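Local coordinates for protein carboxylesterase (Ferroplasma acidiphilum, PDB 3WJ2) that probably hydrolyses carboxylic ester bonds, as a carboxylesterase built on the alpha/beta-hydrolase fold, at residues R149-A153 against P177-V181; I79-H83 against A130-F134. Residue numbers count along the deposited sequence, not the author numbering.

Interaction 1 of 2, residues R149-A153 against P177-V181; sequences RIGVA and PAVQV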
loop_
_atom_site.group_PDB
_atom_site.type_symbol
_atom_site.label_atom_id
_atom_site.label_comp_id
_atom_site.label_asym_id
_atom_site.label_seq_id
_atom_site.Cartn_x
_atom_site.Cartn_y
_atom_site.Cartn_z
ATOM N N ARG B 149 11.718 -0.181 -38.343
ATOM C CA ARG B 149 10.926 0.756 -37.499
ATOM C C ARG B 149 11.788 1.395 -36.460
ATOM O O ARG B 149 12.933 0.975 -36.258
ATOM C CB ARG B 149 9.760 0.050 -36.784
ATOM C CG ARG B 149 8.715 -0.587 -37.760
ATOM C CD ARG B 149 7.393 -1.135 -37.103
ATOM N NE ARG B 149 6.375 -1.544 -38.094
ATOM C CZ ARG B 149 6.189 -2.797 -38.534
ATOM N NH1 ARG B 149 6.968 -3.785 -38.106
ATOM N NH2 ARG B 149 5.220 -3.088 -39.431
ATOM N N ILE B 150 11.315 2.525 -35.917
ATOM C CA ILE B 150 12.031 3.294 -34.861
ATOM C C ILE B 150 11.143 3.480 -33.682
ATOM O O ILE B 150 10.018 4.019 -33.844
ATOM C CB ILE B 150 12.446 4.635 -35.448
ATOM C CG1 ILE B 150 13.361 4.399 -36.696
ATOM C CG2 ILE B 150 13.224 5.463 -34.392
ATOM C CD1 ILE B 150 13.693 5.712 -37.393
ATOM N N GLY B 151 11.654 3.055 -32.505
ATOM C CA GLY B 151 10.952 3.344 -31.189
ATOM C C GLY B 151 11.820 4.298 -30.390
ATOM O O GLY B 151 12.870 4.738 -30.826
ATOM N N VAL B 152 11.263 4.656 -29.248
ATOM C CA VAL B 152 11.978 5.572 -28.342
ATOM C C VAL B 152 11.994 4.991 -26.965
ATOM O O VAL B 152 11.129 4.203 -26.603
ATOM C CB VAL B 152 11.396 6.990 -28.307
ATOM C CG1 VAL B 152 11.556 7.661 -29.705
ATOM C CG2 VAL B 152 9.878 7.010 -27.891
ATOM N N ALA B 153 13.025 5.381 -26.191
ATOM C CA ALA B 153 13.178 4.768 -24.859
ATOM C C ALA B 153 13.977 5.689 -23.981
ATOM O O ALA B 153 14.689 6.566 -24.504
ATOM C CB ALA B 153 13.907 3.451 -25.038
ATOM N N PRO B 177 6.584 7.258 -32.910
ATOM C CA PRO B 177 7.444 6.082 -32.662
ATOM C C PRO B 177 6.697 4.755 -32.567
ATOM O O PRO B 177 5.486 4.753 -32.227
ATOM C CB PRO B 177 8.054 6.405 -31.292
ATOM C CG PRO B 177 7.959 7.912 -31.163
ATOM C CD PRO B 177 6.621 8.224 -31.788
ATOM N N ALA B 178 7.400 3.632 -32.849
ATOM C CA ALA B 178 6.789 2.331 -32.881
ATOM C C ALA B 178 6.446 1.806 -31.468
ATOM O O ALA B 178 5.562 1.001 -31.333
ATOM C CB ALA B 178 7.727 1.351 -33.588
ATOM N N VAL B 179 7.228 2.273 -30.476
ATOM C CA VAL B 179 7.074 1.806 -29.096
ATOM C C VAL B 179 7.716 2.881 -28.221
ATOM O O VAL B 179 8.570 3.607 -28.748
ATOM C CB VAL B 179 7.674 0.432 -28.913
ATOM C CG1 VAL B 179 9.246 0.400 -29.201
ATOM C CG2 VAL B 179 7.364 -0.020 -27.414
ATOM N N GLN B 180 7.231 2.981 -26.984
ATOM C CA GLN B 180 7.855 3.822 -25.970
ATOM C C GLN B 180 8.249 2.930 -24.856
ATOM O O GLN B 180 7.411 2.298 -24.255
ATOM C CB GLN B 180 6.932 5.020 -25.568
ATOM C CG GLN B 180 5.526 4.560 -25.077
ATOM C CD GLN B 180 4.663 5.722 -24.689
ATOM O OE1 GLN B 180 5.122 6.628 -24.045
ATOM N NE2 GLN B 180 3.339 5.673 -25.094
ATOM N N VAL B 181 9.553 2.888 -24.567
ATOM C CA VAL B 181 10.056 1.915 -23.534
ATOM C C VAL B 181 10.518 2.835 -22.368
ATOM O O VAL B 181 11.471 3.674 -22.493
ATOM C CB VAL B 181 11.246 1.202 -24.061
ATOM C CG1 VAL B 181 11.683 0.241 -22.914
ATOM C CG2 VAL B 181 10.870 0.381 -25.278
#
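R149 enters the contact through its aliphatic base: its CB lies 4.0 Å from A178 CB, while its guanidinium turns to the backbone of the C-terminal L308. I150 offers its carbonyl, accepting a hydrogen bond from A178 N (A178 N to I150 O, 2.8 Å). In an even parallel register V179 would be the donor; the helix-like backbone of A178 shifts the bond by one residue, so regular pairing starts only after it. G151 passes close to V179: a CB on this backbone would fall 2.5 Å from V179 CG1, room that the glycine leaves to the valine. V152 makes the regular parallel pair, its N bonding to V179 O and its O to V181 N, each at 2.9 Å, so that its two bonds straddle Q180. Its side chain shares a face of the sheet with Q180 and reaches P177 (V152 CG1 to P177 CG, 3.9 Å), where helix 157-172 covers them. A153 points to the other face, beside V181 (A153 CB to V181 CB, 3.6 Å), and its CA makes a CA-H...O contact with V181 O at 3.1 Å. The strand runs on directly into a GxSxG sequence, consistent with the nucleophile elbow of this fold. Main-chain hydrogen bonds thus join neighbouring central strands of a beta-alpha-beta unit, while small and apolar side chains let them pack in the buried interior.

Interaction 2 of 2, residues I79-H83 against A130-F134; sequences ILYYH and AYDSF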
loop_
_atom_site.group_PDB
_atom_site.type_symbol
_atom_site.label_atom_id
_atom_site.label_comp_id
_atom_site.label_asym_id
_atom_site.label_seq_id
_atom_site.Cartn_x
_atom_site.Cartn_y
_atom_site.Cartn_z
ATOM N N ILE B 79 16.076 1.703 -31.699
ATOM C CA ILE B 79 15.479 2.481 -30.563
ATOM C C ILE B 79 16.338 3.726 -30.357
ATOM O O ILE B 79 17.549 3.612 -30.229
ATOM C CB ILE B 79 15.516 1.591 -29.338
ATOM C CG1 ILE B 79 14.569 0.430 -29.394
ATOM C CG2 ILE B 79 15.325 2.424 -28.045
ATOM C CD1 ILE B 79 13.055 0.772 -29.533
ATOM N N LEU B 80 15.707 4.906 -30.312
ATOM C CA LEU B 80 16.419 6.123 -29.903
ATOM C C LEU B 80 16.361 6.129 -28.375
ATOM O O LEU B 80 15.250 6.053 -27.818
ATOM C CB LEU B 80 15.789 7.363 -30.495
ATOM C CG LEU B 80 15.468 7.202 -31.989
ATOM C CD1 LEU B 80 14.932 8.597 -32.440
ATOM C CD2 LEU B 80 16.633 6.727 -32.783
ATOM N N TYR B 81 17.515 6.245 -27.730
ATOM C CA TYR B 81 17.604 6.134 -26.251
ATOM C C TYR B 81 17.974 7.471 -25.708
ATOM O O TYR B 81 18.996 8.096 -26.099
ATOM C CB TYR B 81 18.671 5.071 -25.841
ATOM C CG TYR B 81 18.433 4.739 -24.382
ATOM C CD1 TYR B 81 17.495 3.723 -24.081
ATOM C CD2 TYR B 81 19.072 5.477 -23.387
ATOM C CE1 TYR B 81 17.212 3.420 -22.732
ATOM C CE2 TYR B 81 18.723 5.205 -21.999
ATOM C CZ TYR B 81 17.776 4.212 -21.743
ATOM O OH TYR B 81 17.424 3.968 -20.430
ATOM N N TYR B 82 17.208 7.962 -24.735
ATOM C CA TYR B 82 17.511 9.214 -24.073
ATOM C C TYR B 82 17.856 8.960 -22.616
ATOM O O TYR B 82 17.085 8.471 -21.785
ATOM C CB TYR B 82 16.283 10.240 -24.121
ATOM C CG TYR B 82 15.838 10.456 -25.577
ATOM C CD1 TYR B 82 16.428 11.406 -26.334
ATOM C CD2 TYR B 82 14.837 9.588 -26.168
ATOM C CE1 TYR B 82 16.129 11.532 -27.701
ATOM C CE2 TYR B 82 14.517 9.746 -27.514
ATOM C CZ TYR B 82 15.134 10.758 -28.229
ATOM O OH TYR B 82 14.898 10.920 -29.583
ATOM N N HIS B 83 19.126 9.254 -22.273
ATOM C CA HIS B 83 19.619 8.826 -20.939
ATOM C C HIS B 83 18.958 9.616 -19.814
ATOM O O HIS B 83 18.334 10.705 -20.012
ATOM C CB HIS B 83 21.175 9.182 -20.875
ATOM C CG HIS B 83 21.501 10.657 -20.904
ATOM N ND1 HIS B 83 21.517 11.464 -19.783
ATOM C CD2 HIS B 83 21.871 11.445 -21.933
ATOM C CE1 HIS B 83 21.830 12.687 -20.153
ATOM N NE2 HIS B 83 22.038 12.694 -21.454
ATOM N N ALA B 130 14.618 15.897 -27.898
ATOM C CA ALA B 130 14.060 14.539 -28.002
ATOM C C ALA B 130 13.071 14.430 -29.184
ATOM O O ALA B 130 13.217 13.569 -30.061
ATOM C CB ALA B 130 13.459 14.097 -26.596
ATOM N N TYR B 131 12.096 15.367 -29.254
ATOM C CA TYR B 131 11.129 15.322 -30.331
ATOM C C TYR B 131 11.729 15.573 -31.682
ATOM O O TYR B 131 11.481 14.788 -32.642
ATOM C CB TYR B 131 10.113 16.396 -30.049
ATOM C CG TYR B 131 9.030 16.535 -31.140
ATOM C CD1 TYR B 131 7.893 15.737 -31.103
ATOM C CD2 TYR B 131 9.156 17.513 -32.165
ATOM C CE1 TYR B 131 6.861 15.889 -32.056
ATOM C CE2 TYR B 131 8.098 17.688 -33.130
ATOM C CZ TYR B 131 6.994 16.857 -33.046
ATOM O OH TYR B 131 5.924 16.968 -33.956
ATOM N N ASP B 132 12.589 16.590 -31.740
ATOM C CA ASP B 132 13.249 16.905 -33.020
ATOM C C ASP B 132 14.211 15.805 -33.443
ATOM O O ASP B 132 14.263 15.502 -34.669
ATOM C CB ASP B 132 13.958 18.257 -32.948
ATOM C CG ASP B 132 12.983 19.421 -32.877
ATOM O OD1 ASP B 132 11.755 19.339 -33.245
ATOM O OD2 ASP B 132 13.458 20.503 -32.486
ATOM N N SER B 133 14.940 15.149 -32.492
ATOM C CA SER B 133 15.873 14.122 -32.937
ATOM C C SER B 133 15.131 12.909 -33.487
ATOM O O SER B 133 15.594 12.246 -34.399
ATOM C CB SER B 133 16.947 13.714 -31.864
ATOM O OG SER B 133 16.266 13.211 -30.699
ATOM N N PHE B 134 13.935 12.557 -32.879
ATOM C CA PHE B 134 13.156 11.456 -33.363
ATOM C C PHE B 134 12.763 11.751 -34.822
ATOM O O PHE B 134 12.928 10.881 -35.662
ATOM C CB PHE B 134 11.912 11.226 -32.440
ATOM C CG PHE B 134 10.902 10.321 -33.118
ATOM C CD1 PHE B 134 11.212 8.975 -33.352
ATOM C CD2 PHE B 134 9.718 10.869 -33.673
ATOM C CE1 PHE B 134 10.319 8.125 -34.076
ATOM C CE2 PHE B 134 8.862 10.003 -34.401
ATOM C CZ PHE B 134 9.193 8.679 -34.620
#
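This is buried helix-on-sheet packing: helix 125-139 lies across one face of the central sheet, and its A130-F134 turn meets strand 78-82 at L80 and Y82. The short axes pass 10.2 Å apart at 159°, nearly antiparallel, as expected where a helix returns along the strands in a beta-alpha-beta crossover. Alternation along the strand sends the CA-to-CB bonds of L80 and Y82 toward the helix, while I79 and Y81 serve the other face. L80 puts CD1 at the edge of the F134 ring (L80 CD1 to F134 CD1, 3.8 Å) and closer still to the helix backbone, 3.5 Å from F134 CA. The Y82 ring takes A130 over one face as a CH-pi contact, with A130 CB 4.1 Å from the ring centroid and 20° off its normal. At its tip, Y82 OH donates a hydrogen bond to S133 OG (2.9 Å), and S133 OG is itself bonded to the carbonyl of D129, one turn back in the helix. L161 and L165 of helix 157-172 close over A130 on the same side. Only 199 Å² is buried here, yet the chemistry is mixed: methyl groups and rings fill the space, while the relay from tyrosine through serine to the helix backbone gives the tyrosine's polar tip a partner inside an otherwise apolar layer.

Overall arrangement
Strand 78-82 comes first along the chain, and interaction 2 closes a loop of 46 residues that leaves it, passes through helix 96-106 and strand 109-113, and returns in helix 125-139. That helix leads on to strand 150-155, where interaction 1 opens; its shorter loop of 23 residues, mostly helix 157-172, ends at strand 180-183. The loops follow in series, neither nesting nor crossing. They nevertheless meet, their centres 9 Å apart: strands 78-82 and 150-155 are sheet neighbours, with A153 N probably hydrogen-bonded to L80 O at 2.8 Å, and F134 packs on P177. Together they tie three adjacent parallel strands to a covering helix.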